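Side-chain contacts in yncA (Salmonella typhimurium, PDB 3DR6), which probably transfers an acetyl group from acetyl-coenzyme A to an acceptor substrate, as GNAT-family acetyltransferases do: residues G72-R75 with G79-Y82; R106-A111 with H117-G122; A30-R35 with L156-M161. All coordinates share one frame; numbering follows the deposited sequence.

Interaction 1. Residues G72-R75 with G79-Y82; sequences GDWR and GFRY
Arg75 lies over one face of the Phe80 ring, while Trp74 meets the ring obliquely on its CE2 and CD2 side, within the connection that leads from strand 64-73 to its antiparallel neighbour 83-90 in the GNAT sheet. Phe80 gives up the most surface, and Arg75 comes next. With CG anti to the carbonyl carbon (chi1 -73°) and an extended second torsion, the Arg75 chain brings CD above the middle of the Phe80 ring, a CH-pi contact in which CD stands 3.8 Å from the ring centroid of Phe80 and only 12° off the ring normal. The bend at chi3 then carries NE over the same face but closer to the rim, 3.1 Å from Phe80 CZ. The guanidinium does not lie flat on the phenyl group; its plane is steeply tilted against the ring, and its edge faces the phenyl near CZ and CE1. Beyond the ring, NH2 of Arg75 forms a salt bridge with Glu85 of the second subunit, so the same arginine spans the loop and the dimer interface.

Trp74 approaches differently. Its six-membered ring points an edge at the face of Phe80 in an offset T-shaped pair, planes at 83°, with Trp74 CZ3 reaching Phe80 CE2 at 3.7 Å. Meanwhile Arg75 CD also lies over the rim of the indole, so the arginine methylene is shared between two aromatic surfaces. Trp74 has a further edge-to-face partner in Phe160 on strand 154-164, which ties this loop to the sheet.

No direct hydrogen bond joins the two segments. A single water bridges their backbones: it accepts from Arg75 N at 3.0 Å and donates to Phe80 O at 2.7 Å.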
ATOM      1  N   GLY C  72     -11.465   1.213   0.381  1.00 16.76           N
ATOM      2  CA  GLY C  72     -10.770   2.448   0.057  1.00 18.47           C
ATOM      3  C   GLY C  72      -9.695   2.218  -0.978  1.00 18.46           C
ATOM      4  O   GLY C  72      -9.472   1.091  -1.426  1.00 17.95           O
ATOM      5  N   ASP C  73      -9.032   3.291  -1.369  1.00 18.82           N
ATOM      6  CA  ASP C  73      -7.938   3.178  -2.320  1.00 19.58           C
ATOM      7  C   ASP C  73      -6.849   2.308  -1.720  1.00 19.41           C
ATOM      8  O   ASP C  73      -6.543   2.415  -0.529  1.00 19.82           O
ATOM      9  CB  ASP C  73      -7.390   4.546  -2.680  1.00 20.56           C
ATOM     10  CG  ASP C  73      -8.428   5.416  -3.359  1.00 22.69           C
ATOM     11  OD1 ASP C  73      -9.254   4.891  -4.129  1.00 22.34           O
ATOM     12  OD2 ASP C  73      -8.420   6.640  -3.103  1.00 27.89           O
ATOM     13  N   TRP C  74      -6.315   1.405  -2.536  1.00 19.54           N
ATOM     14  CA  TRP C  74      -5.293   0.465  -2.077  1.00 19.74           C
ATOM     15  C   TRP C  74      -3.963   1.175  -1.838  1.00 20.56           C
ATOM     16  O   TRP C  74      -3.281   0.931  -0.828  1.00 20.30           O
ATOM     17  CB  TRP C  74      -5.116  -0.646  -3.108  1.00 19.43           C
ATOM     18  CG  TRP C  74      -4.056  -1.654  -2.742  1.00 18.91           C
ATOM     19  CD1 TRP C  74      -3.904  -2.304  -1.536  1.00 20.53           C
ATOM     20  CD2 TRP C  74      -3.044  -2.173  -3.602  1.00 20.28           C
ATOM     21  NE1 TRP C  74      -2.844  -3.174  -1.593  1.00 20.71           N
ATOM     22  CE2 TRP C  74      -2.293  -3.114  -2.846  1.00 20.24           C
ATOM     23  CE3 TRP C  74      -2.684  -1.929  -4.934  1.00 19.28           C
ATOM     24  CZ2 TRP C  74      -1.207  -3.812  -3.387  1.00 20.04           C
ATOM     25  CZ3 TRP C  74      -1.580  -2.633  -5.471  1.00 20.11           C
ATOM     26  CH2 TRP C  74      -0.875  -3.567  -4.695  1.00 19.67           C
ATOM     27  N   ARG C  75      -3.612   2.056  -2.765  1.00 21.57           N
ATOM     28  CA  ARG C  75      -2.369   2.837  -2.722  1.00 23.75           C
ATOM     29  C   ARG C  75      -2.651   4.296  -3.130  1.00 24.78           C
ATOM     30  O   ARG C  75      -3.714   4.576  -3.722  1.00 25.51           O
ATOM     31  CB  ARG C  75      -1.312   2.165  -3.607  1.00 23.33           C
ATOM     32  CG  ARG C  75      -0.741   0.880  -2.983  1.00 25.85           C
ATOM     33  CD  ARG C  75       0.160   0.020  -3.903  1.00 26.36           C
ATOM     34  NE  ARG C  75       1.359   0.692  -4.419  1.00 31.35           N
ATOM     35  CZ  ARG C  75       2.524   0.816  -3.785  1.00 32.64           C
ATOM     36  NH1 ARG C  75       2.702   0.352  -2.554  1.00 30.43           N
ATOM     37  NH2 ARG C  75       3.532   1.434  -4.401  1.00 35.01           N
ATOM     38  N   GLY C  79      -1.893   5.825 -10.563  1.00 18.46           N
ATOM     39  CA  GLY C  79      -1.945   4.608 -11.339  1.00 18.38           C
ATOM     40  C   GLY C  79      -2.721   3.484 -10.661  1.00 17.45           C
ATOM     41  O   GLY C  79      -3.095   2.524 -11.303  1.00 17.56           O
ATOM     42  N   PHE C  80      -2.973   3.609  -9.363  1.00 16.76           N
ATOM     43  CA  PHE C  80      -3.700   2.586  -8.635  1.00 16.46           C
ATOM     44  C   PHE C  80      -5.188   2.908  -8.428  1.00 16.15           C
ATOM     45  O   PHE C  80      -5.881   2.215  -7.650  1.00 16.28           O
ATOM     46  CB  PHE C  80      -3.035   2.395  -7.265  1.00 16.85           C
ATOM     47  CG  PHE C  80      -1.653   1.846  -7.357  1.00 18.31           C
ATOM     48  CD1 PHE C  80      -0.551   2.671  -7.141  1.00 18.99           C
ATOM     49  CD2 PHE C  80      -1.451   0.488  -7.657  1.00 19.39           C
ATOM     50  CE1 PHE C  80       0.740   2.158  -7.243  1.00 19.80           C
ATOM     51  CE2 PHE C  80      -0.162  -0.045  -7.742  1.00 20.25           C
ATOM     52  CZ  PHE C  80       0.934   0.787  -7.536  1.00 18.90           C
ATOM     53  N   ARG C  81      -5.678   3.934  -9.120  1.00 16.24           N
ATOM     54  CA  ARG C  81      -7.014   4.491  -8.835  1.00 16.09           C
ATOM     55  C   ARG C  81      -8.181   3.570  -9.228  1.00 16.79           C
ATOM     56  O   ARG C  81      -9.330   3.900  -8.936  1.00 18.14           O
ATOM     57  CB  ARG C  81      -7.194   5.874  -9.489  1.00 15.07           C
ATOM     58  CG  ARG C  81      -7.238   5.834 -11.029  1.00 16.25           C
ATOM     59  CD  ARG C  81      -7.273   7.237 -11.667  1.00 16.68           C
ATOM     60  NE  ARG C  81      -7.411   7.190 -13.133  1.00 19.18           N
ATOM     61  CZ  ARG C  81      -6.405   6.978 -13.978  1.00 20.95           C
ATOM     62  NH1 ARG C  81      -5.174   6.768 -13.511  1.00 19.87           N
ATOM     63  NH2 ARG C  81      -6.630   6.975 -15.293  1.00 21.41           N
ATOM     64  N   TYR C  82      -7.907   2.463  -9.919  1.00 15.85           N
ATOM     65  CA  TYR C  82      -8.948   1.447 -10.142  1.00 15.60           C
ATOM     66  C   TYR C  82      -8.776   0.191  -9.301  1.00 15.55           C
ATOM     67  O   TYR C  82      -9.503  -0.782  -9.486  1.00 15.74           O
ATOM     68  CB  TYR C  82      -9.102   1.145 -11.638  1.00 15.82           C
ATOM     69  CG  TYR C  82      -9.331   2.420 -12.402  1.00 15.59           C
ATOM     70  CD1 TYR C  82      -8.351   2.900 -13.254  1.00 15.98           C
ATOM     71  CD2 TYR C  82     -10.513   3.169 -12.238  1.00 15.66           C
ATOM     72  CE1 TYR C  82      -8.526   4.065 -13.959  1.00 17.30           C
ATOM     73  CE2 TYR C  82     -10.694   4.371 -12.941  1.00 17.67           C
ATOM     74  CZ  TYR C  82      -9.671   4.796 -13.803  1.00 17.42           C
ATOM     75  OH  TYR C  82      -9.741   5.955 -14.540  1.00 19.54           O
TER
HETATM   76  O   HOH W   1      -5.587   2.602  -4.982  1.00 17.41           O

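Interaction 2. Residues R106-A111 with H117-G122; sequences RLIDEA and HVMVAG
No aromatic ring or other flat group enters the contact where Met119 meets Leu107, Ile108 and Ala111. The planar group of note lies elsewhere on the helix, where the guanidinium of Arg106 takes Glu110 OE2 at its edge, within its own plane. Arg106 grips that one oxygen side-on: NE bonds to Glu110 OE2 at 2.9 Å along the anti lone pair, with an angle of 156° at the hydrogen, while NH2 reaches the same atom at 3.1 Å from above the carboxylate plane. Arg113 adds a further salt bridge, so Glu110 OE2 is held by two arginines, and Phe8 forms a cation-pi pair with Arg106.

The contact itself is apolar and centred on Met119, a selenomethionine in the crystal. Its chain leaves strand 118-124 extended, with CG anti to the backbone N (chi1 -163°), and turns only at its last torsion, beside Ile108. Met119 and Ile108 cross at about a right angle, and the selenium of Met119 lies 3.9 Å from Ile108 CG1. The modelled separation of the Met119 methyl from that same carbon is implausibly short, so the exact place of the methyl is doubtful. More loosely, Leu107 CD2 comes within 4.4 Å of the selenium of Met119. Ile108 also packs against Leu163 on strand 154-164, and Ala111 against Leu165 just after that strand.

The axes of segments 106-111 and 118-122 approach to 9.8 Å, their directions 143° apart and so roughly antiparallel, as expected for the second half of a beta-alpha-beta crossover. Strand 83-90, helix 99-113 and strand 118-124 form that unit, the element whose helix in GNAT enzymes follows the loop that binds the acetyl-coenzyme A pyrophosphate.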
ATOM      1  N   ARG C 106     -21.639  -8.323  -1.497  1.00 18.85           N
ATOM      2  CA  ARG C 106     -22.309  -7.039  -1.736  1.00 19.40           C
ATOM      3  C   ARG C 106     -21.289  -5.925  -2.064  1.00 19.06           C
ATOM      4  O   ARG C 106     -21.491  -5.131  -3.005  1.00 18.51           O
ATOM      5  CB  ARG C 106     -23.183  -6.653  -0.550  1.00 19.81           C
ATOM      6  CG  ARG C 106     -23.838  -5.262  -0.659  1.00 23.53           C
ATOM      7  CD  ARG C 106     -24.789  -5.116  -1.873  1.00 26.99           C
ATOM      8  NE  ARG C 106     -25.214  -3.719  -2.025  1.00 29.33           N
ATOM      9  CZ  ARG C 106     -26.188  -3.140  -1.310  1.00 30.68           C
ATOM     10  NH1 ARG C 106     -26.869  -3.822  -0.387  1.00 30.31           N
ATOM     11  NH2 ARG C 106     -26.487  -1.864  -1.516  1.00 31.03           N
ATOM     12  N   LEU C 107     -20.185  -5.898  -1.313  1.00 18.49           N
ATOM     13  CA  LEU C 107     -19.103  -4.928  -1.529  1.00 18.40           C
ATOM     14  C   LEU C 107     -18.553  -4.963  -2.960  1.00 18.11           C
ATOM     15  O   LEU C 107     -18.337  -3.923  -3.591  1.00 17.75           O
ATOM     16  CB  LEU C 107     -17.968  -5.187  -0.529  1.00 18.44           C
ATOM     17  CG  LEU C 107     -17.042  -4.018  -0.249  1.00 20.44           C
ATOM     18  CD1 LEU C 107     -17.831  -2.846   0.422  1.00 20.06           C
ATOM     19  CD2 LEU C 107     -15.850  -4.489   0.594  1.00 18.31           C
ATOM     20  N   ILE C 108     -18.354  -6.173  -3.464  1.00 18.47           N
ATOM     21  CA  ILE C 108     -17.836  -6.391  -4.819  1.00 18.89           C
ATOM     22  C   ILE C 108     -18.758  -5.757  -5.867  1.00 18.33           C
ATOM     23  O   ILE C 108     -18.290  -5.150  -6.820  1.00 16.86           O
ATOM     24  CB  ILE C 108     -17.664  -7.895  -5.105  1.00 18.70           C
ATOM     25  CG1 ILE C 108     -16.469  -8.452  -4.335  1.00 20.06           C
ATOM     26  CG2 ILE C 108     -17.506  -8.168  -6.605  1.00 20.14           C
ATOM     27  CD1 ILE C 108     -16.521  -9.976  -4.114  1.00 21.67           C
ATOM     28  N   ASP C 109     -20.065  -5.896  -5.658  1.00 18.66           N
ATOM     29  CA  ASP C 109     -21.069  -5.298  -6.521  1.00 19.61           C
ATOM     30  C   ASP C 109     -20.923  -3.789  -6.536  1.00 19.23           C
ATOM     31  O   ASP C 109     -20.994  -3.171  -7.598  1.00 18.97           O
ATOM     32  CB  ASP C 109     -22.470  -5.633  -6.005  1.00 20.55           C
ATOM     33  CG  ASP C 109     -22.829  -7.091  -6.180  1.00 23.84           C
ATOM     34  OD1 ASP C 109     -22.243  -7.764  -7.045  1.00 27.32           O
ATOM     35  OD2 ASP C 109     -23.724  -7.557  -5.436  1.00 29.70           O
ATOM     36  N   GLU C 110     -20.711  -3.208  -5.351  1.00 17.55           N
ATOM     37  CA  GLU C 110     -20.543  -1.761  -5.213  1.00 17.11           C
ATOM     38  C   GLU C 110     -19.265  -1.319  -5.895  1.00 15.92           C
ATOM     39  O   GLU C 110     -19.249  -0.283  -6.538  1.00 15.85           O
ATOM     40  CB  GLU C 110     -20.576  -1.308  -3.746  1.00 17.26           C
ATOM     41  CG  GLU C 110     -21.923  -1.536  -3.025  1.00 19.20           C
ATOM     42  CD  GLU C 110     -23.123  -0.894  -3.719  1.00 21.51           C
ATOM     43  OE1 GLU C 110     -22.972   0.185  -4.352  1.00 21.51           O
ATOM     44  OE2 GLU C 110     -24.226  -1.482  -3.628  1.00 23.13           O
ATOM     45  N   ALA C 111     -18.209  -2.125  -5.787  1.00 15.45           N
ATOM     46  CA  ALA C 111     -16.949  -1.842  -6.478  1.00 15.41           C
ATOM     47  C   ALA C 111     -17.142  -1.765  -8.009  1.00 15.94           C
ATOM     48  O   ALA C 111     -16.659  -0.834  -8.652  1.00 15.95           O
ATOM     49  CB  ALA C 111     -15.865  -2.878  -6.088  1.00 13.91           C
ATOM     50  N   HIS C 117     -11.429  -1.865 -10.970  1.00 14.99           N
ATOM     51  CA  HIS C 117     -10.942  -2.965 -11.832  1.00 14.52           C
ATOM     52  C   HIS C 117     -10.412  -4.177 -11.058  1.00 14.47           C
ATOM     53  O   HIS C 117     -10.501  -5.325 -11.545  1.00 13.15           O
ATOM     54  CB  HIS C 117      -9.877  -2.433 -12.815  1.00 14.90           C
ATOM     55  CG  HIS C 117      -9.405  -3.437 -13.826  1.00 15.08           C
ATOM     56  ND1 HIS C 117     -10.240  -4.016 -14.753  1.00 14.29           N
ATOM     57  CD2 HIS C 117      -8.167  -3.942 -14.070  1.00 16.09           C
ATOM     58  CE1 HIS C 117      -9.549  -4.836 -15.519  1.00 14.31           C
ATOM     59  NE2 HIS C 117      -8.287  -4.801 -15.142  1.00 14.52           N
ATOM     60  N   VAL C 118      -9.862  -3.935  -9.861  1.00 13.56           N
ATOM     61  CA  VAL C 118      -9.347  -5.040  -9.019  1.00 13.79           C
ATOM     62  C   VAL C 118      -9.726  -4.741  -7.563  1.00 15.24           C
ATOM     63  O   VAL C 118      -9.590  -3.580  -7.159  1.00 14.59           O
ATOM     64  CB  VAL C 118      -7.774  -5.167  -9.104  1.00 13.97           C
ATOM     65  CG1 VAL C 118      -7.273  -6.267  -8.153  1.00 14.78           C
ATOM     66  CG2 VAL C 118      -7.320  -5.443 -10.553  1.00 13.79           C
HETATM   67  N   MSE C 119     -10.189  -5.743  -6.793  1.00 14.62           N
HETATM   68  CA  MSE C 119     -10.301  -5.593  -5.301  1.00 17.87           C
HETATM   69  C   MSE C 119      -9.221  -6.462  -4.688  1.00 16.04           C
HETATM   70  O   MSE C 119      -9.029  -7.619  -5.066  1.00 16.81           O
HETATM   71  CB  MSE C 119     -11.685  -5.921  -4.645  1.00 17.20           C
HETATM   72  CG  MSE C 119     -11.992  -5.339  -3.036  1.00 12.38           C
HETATM   73 SE   MSE C 119     -13.621  -6.274  -2.740  1.00 34.71          SE
HETATM   74  CE  MSE C 119     -14.372  -6.134  -4.653  1.00 11.13           C
ATOM     75  N   VAL C 120      -8.517  -5.864  -3.755  1.00 16.06           N
ATOM     76  CA  VAL C 120      -7.449  -6.531  -3.040  1.00 15.79           C
ATOM     77  C   VAL C 120      -7.900  -6.808  -1.607  1.00 16.47           C
ATOM     78  O   VAL C 120      -8.520  -5.938  -0.975  1.00 16.59           O
ATOM     79  CB  VAL C 120      -6.213  -5.621  -3.010  1.00 15.60           C
ATOM     80  CG1 VAL C 120      -5.087  -6.250  -2.139  1.00 15.59           C
ATOM     81  CG2 VAL C 120      -5.697  -5.385  -4.408  1.00 15.83           C
ATOM     82  N   ALA C 121      -7.552  -7.987  -1.093  1.00 15.65           N
ATOM     83  CA  ALA C 121      -7.706  -8.300   0.303  1.00 15.95           C
ATOM     84  C   ALA C 121      -6.317  -8.458   0.926  1.00 15.93           C
ATOM     85  O   ALA C 121      -5.455  -9.109   0.349  1.00 16.37           O
ATOM     86  CB  ALA C 121      -8.514  -9.611   0.452  1.00 14.73           C
ATOM     87  N   GLY C 122      -6.104  -7.840   2.084  1.00 16.86           N
ATOM     88  CA  GLY C 122      -4.873  -8.021   2.868  1.00 18.07           C
ATOM     89  C   GLY C 122      -5.254  -8.920   4.035  1.00 19.63           C
ATOM     90  O   GLY C 122      -6.148  -8.584   4.826  1.00 21.04           O
TER

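Interaction 3. Residues A30-R35 with L156-M161; sequences AIWNDR and LDLTFM
Trp32 and Leu156 extend toward each other from opposite directions, and the leucine ends against one face of the indole. Leu156 CD1 lies over that face, 3.5 Å from the centroid of the five-membered ring of Trp32 and 16° off its normal, a CH-pi contact. Farther back along the same leucine, CB is 3.7 Å from Trp32 CZ2, so the side chain follows the ring from pyrrole to benzene part. The tryptophan is placed for this by a chi1 of -61°, which sets CG anti to the carbonyl carbon and sends the indole toward strand 154-164. Its reach brings the loop between helices 14-27 and 39-52 onto this strand of the GNAT sheet, two parts far apart in sequence.

At the far rim of the indole the strand backbone takes over. Trp32 CH2 is 3.4 Å from Asp157 O, which lies at the ring edge near its plane. Leu158 crosses the indole at a slant, with its CB 3.7 Å from Trp32 CH2. At the other end of the ring, Trp32 NE1 donates a hydrogen bond to Ala29 O.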
ATOM      1  N   ALA C  30      -6.842  -8.919  12.523  1.00 22.80           N
ATOM      2  CA  ALA C  30      -7.611  -8.683  11.299  1.00 22.22           C
ATOM      3  C   ALA C  30      -7.419  -7.258  10.777  1.00 22.47           C
ATOM      4  O   ALA C  30      -7.717  -6.966   9.617  1.00 22.19           O
ATOM      5  CB  ALA C  30      -9.108  -8.993  11.521  1.00 23.05           C
ATOM      6  N   ILE C  31      -6.950  -6.368  11.650  1.00 21.68           N
ATOM      7  CA  ILE C  31      -6.536  -5.027  11.257  1.00 21.59           C
ATOM      8  C   ILE C  31      -5.214  -4.748  11.937  1.00 21.81           C
ATOM      9  O   ILE C  31      -5.058  -5.032  13.140  1.00 21.58           O
ATOM     10  CB  ILE C  31      -7.581  -3.920  11.617  1.00 21.35           C
ATOM     11  CG1 ILE C  31      -7.153  -2.577  11.018  1.00 21.79           C
ATOM     12  CG2 ILE C  31      -7.772  -3.762  13.142  1.00 20.23           C
ATOM     13  CD1 ILE C  31      -8.266  -1.542  11.004  1.00 22.77           C
ATOM     14  N   TRP C  32      -4.253  -4.204  11.180  1.00 21.65           N
ATOM     15  CA  TRP C  32      -2.931  -3.959  11.764  1.00 22.50           C
ATOM     16  C   TRP C  32      -2.785  -2.493  12.215  1.00 22.62           C
ATOM     17  O   TRP C  32      -1.880  -1.779  11.791  1.00 22.47           O
ATOM     18  CB  TRP C  32      -1.771  -4.447  10.846  1.00 22.11           C
ATOM     19  CG  TRP C  32      -1.815  -5.969  10.566  1.00 22.71           C
ATOM     20  CD1 TRP C  32      -2.691  -6.890  11.114  1.00 22.96           C
ATOM     21  CD2 TRP C  32      -0.985  -6.708   9.656  1.00 22.04           C
ATOM     22  NE1 TRP C  32      -2.454  -8.148  10.588  1.00 23.36           N
ATOM     23  CE2 TRP C  32      -1.408  -8.060   9.698  1.00 22.63           C
ATOM     24  CE3 TRP C  32       0.094  -6.357   8.817  1.00 22.06           C
ATOM     25  CZ2 TRP C  32      -0.795  -9.064   8.933  1.00 22.96           C
ATOM     26  CZ3 TRP C  32       0.703  -7.359   8.060  1.00 22.76           C
ATOM     27  CH2 TRP C  32       0.255  -8.693   8.122  1.00 22.90           C
ATOM     28  N   ASN C  33      -3.720  -2.073  13.070  1.00 23.06           N
ATOM     29  CA  ASN C  33      -3.685  -0.813  13.786  1.00 24.04           C
ATOM     30  C   ASN C  33      -3.764  -1.166  15.259  1.00 24.10           C
ATOM     31  O   ASN C  33      -4.332  -2.207  15.598  1.00 23.38           O
ATOM     32  CB  ASN C  33      -4.905   0.052  13.437  1.00 24.68           C
ATOM     33  CG  ASN C  33      -4.652   1.023  12.289  1.00 26.69           C
ATOM     34  OD1 ASN C  33      -5.608   1.471  11.634  1.00 30.09           O
ATOM     35  ND2 ASN C  33      -3.390   1.378  12.053  1.00 27.77           N
ATOM     36  N   ASP C  34      -3.242  -0.294  16.124  1.00 24.77           N
ATOM     37  CA  ASP C  34      -3.052  -0.623  17.546  1.00 26.16           C
ATOM     38  C   ASP C  34      -3.921   0.117  18.569  1.00 26.93           C
ATOM     39  O   ASP C  34      -4.121  -0.386  19.674  1.00 27.54           O
ATOM     40  CB  ASP C  34      -1.580  -0.452  17.936  1.00 26.21           C
ATOM     41  CG  ASP C  34      -0.643  -1.309  17.086  1.00 27.68           C
ATOM     42  OD1 ASP C  34      -1.002  -2.451  16.763  1.00 29.84           O
ATOM     43  OD2 ASP C  34       0.454  -0.835  16.752  1.00 31.44           O
ATOM     44  N   ARG C  35      -4.397   1.307  18.230  1.00 27.78           N
ATOM     45  CA  ARG C  35      -5.180   2.072  19.193  1.00 28.97           C
ATOM     46  C   ARG C  35      -6.641   2.246  18.778  1.00 28.13           C
ATOM     47  O   ARG C  35      -6.989   2.323  17.589  1.00 27.71           O
ATOM     48  CB  ARG C  35      -4.554   3.442  19.506  1.00 29.55           C
ATOM     49  CG  ARG C  35      -3.305   3.399  20.393  1.00 33.12           C
ATOM     50  CD  ARG C  35      -2.047   3.714  19.603  1.00 39.02           C
ATOM     51  NE  ARG C  35      -1.875   5.151  19.355  1.00 43.07           N
ATOM     52  CZ  ARG C  35      -2.350   5.822  18.296  1.00 45.12           C
ATOM     53  NH1 ARG C  35      -3.058   5.206  17.350  1.00 46.89           N
ATOM     54  NH2 ARG C  35      -2.122   7.128  18.180  1.00 45.20           N
ATOM     55  N   LEU C 156       4.435 -10.171  11.701  1.00 15.97           N
ATOM     56  CA  LEU C 156       3.294 -10.754  11.008  1.00 16.58           C
ATOM     57  C   LEU C 156       3.556 -10.873   9.516  1.00 16.56           C
ATOM     58  O   LEU C 156       4.192  -9.972   8.911  1.00 15.27           O
ATOM     59  CB  LEU C 156       2.038  -9.890  11.222  1.00 17.15           C
ATOM     60  CG  LEU C 156       1.584  -9.610  12.651  1.00 19.98           C
ATOM     61  CD1 LEU C 156       0.341  -8.716  12.620  1.00 22.95           C
ATOM     62  CD2 LEU C 156       1.298 -10.910  13.404  1.00 20.13           C
ATOM     63  N   ASP C 157       3.053 -11.971   8.926  1.00 15.73           N
ATOM     64  CA  ASP C 157       3.149 -12.206   7.481  1.00 15.80           C
ATOM     65  C   ASP C 157       1.843 -11.775   6.810  1.00 15.60           C
ATOM     66  O   ASP C 157       0.737 -11.981   7.365  1.00 14.60           O
ATOM     67  CB  ASP C 157       3.417 -13.679   7.173  1.00 16.84           C
ATOM     68  CG  ASP C 157       4.670 -14.218   7.880  1.00 17.21           C
ATOM     69  OD1 ASP C 157       5.546 -13.438   8.331  1.00 14.87           O
ATOM     70  OD2 ASP C 157       4.753 -15.464   7.995  1.00 21.70           O
ATOM     71  N   LEU C 158       1.978 -11.171   5.632  1.00 14.63           N
ATOM     72  CA  LEU C 158       0.807 -10.652   4.902  1.00 15.24           C
ATOM     73  C   LEU C 158       0.594 -11.437   3.617  1.00 15.63           C
ATOM     74  O   LEU C 158       1.531 -11.630   2.826  1.00 15.91           O
ATOM     75  CB  LEU C 158       1.020  -9.178   4.546  1.00 15.23           C
ATOM     76  CG  LEU C 158      -0.098  -8.500   3.731  1.00 16.40           C
ATOM     77  CD1 LEU C 158      -1.378  -8.490   4.536  1.00 18.65           C
ATOM     78  CD2 LEU C 158       0.286  -7.063   3.391  1.00 17.70           C
ATOM     79  N   THR C 159      -0.645 -11.849   3.401  1.00 14.85           N
ATOM     80  CA  THR C 159      -1.055 -12.401   2.122  1.00 15.44           C
ATOM     81  C   THR C 159      -1.916 -11.340   1.423  1.00 15.62           C
ATOM     82  O   THR C 159      -2.799 -10.743   2.046  1.00 16.26           O
ATOM     83  CB  THR C 159      -1.841 -13.722   2.341  1.00 15.54           C
ATOM     84  OG1 THR C 159      -0.940 -14.698   2.888  1.00 16.80           O
ATOM     85  CG2 THR C 159      -2.428 -14.262   1.038  1.00 14.43           C
ATOM     86  N   PHE C 160      -1.630 -11.067   0.151  1.00 15.75           N
ATOM     87  CA  PHE C 160      -2.614 -10.351  -0.652  1.00 15.64           C
ATOM     88  C   PHE C 160      -3.347 -11.344  -1.521  1.00 15.84           C
ATOM     89  O   PHE C 160      -2.738 -12.243  -2.120  1.00 15.84           O
ATOM     90  CB  PHE C 160      -2.038  -9.280  -1.566  1.00 16.08           C
ATOM     91  CG  PHE C 160      -1.648  -8.004  -0.874  1.00 15.84           C
ATOM     92  CD1 PHE C 160      -0.366  -7.496  -1.076  1.00 14.53           C
ATOM     93  CD2 PHE C 160      -2.564  -7.285  -0.067  1.00 14.10           C
ATOM     94  CE1 PHE C 160       0.039  -6.262  -0.462  1.00 16.29           C
ATOM     95  CE2 PHE C 160      -2.174  -6.066   0.526  1.00 13.89           C
ATOM     96  CZ  PHE C 160      -0.860  -5.562   0.326  1.00 15.49           C
HETATM   97  N   MSE C 161      -4.657 -11.183  -1.559  1.00 14.83           N
HETATM   98  CA  MSE C 161      -5.459 -11.849  -2.593  1.00 15.53           C
HETATM   99  C   MSE C 161      -6.185 -10.814  -3.437  1.00 15.67           C
HETATM  100  O   MSE C 161      -6.426  -9.679  -2.995  1.00 16.64           O
HETATM  101  CB  MSE C 161      -6.434 -12.836  -1.980  1.00 15.25           C
HETATM  102  CG  MSE C 161      -5.746 -13.868  -1.098  1.00 16.85           C
HETATM  103 SE   MSE C 161      -7.023 -15.170  -0.334  0.70 14.34          SE
HETATM  104  CE  MSE C 161      -7.427 -16.157  -1.939  1.00 17.12           C
TER

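How the interactions relate
The three contacts meet on one sheet. Interactions 1 and 2 have centres 11 Å apart and share a backbone junction, where Tyr82 O lies 2.7 Å from His117 N, a probable hydrogen bond. Interactions 2 and 3 (18 Å) sit on neighbouring strands, 118-124 and 154-164, linked by a probable hydrogen bond, Ala121 N to Met161 O at 2.8 Å. Interaction 1 also meets interaction 3 across the dimer: the Phe80 ring packs with Trp32 of the second subunit. A glycerol lies about 4 Å from the Arg75 side chain and a glycerol about 3 Å from that of Trp32; such molecules probably come from the crystallisation liquor, though they may mark pockets.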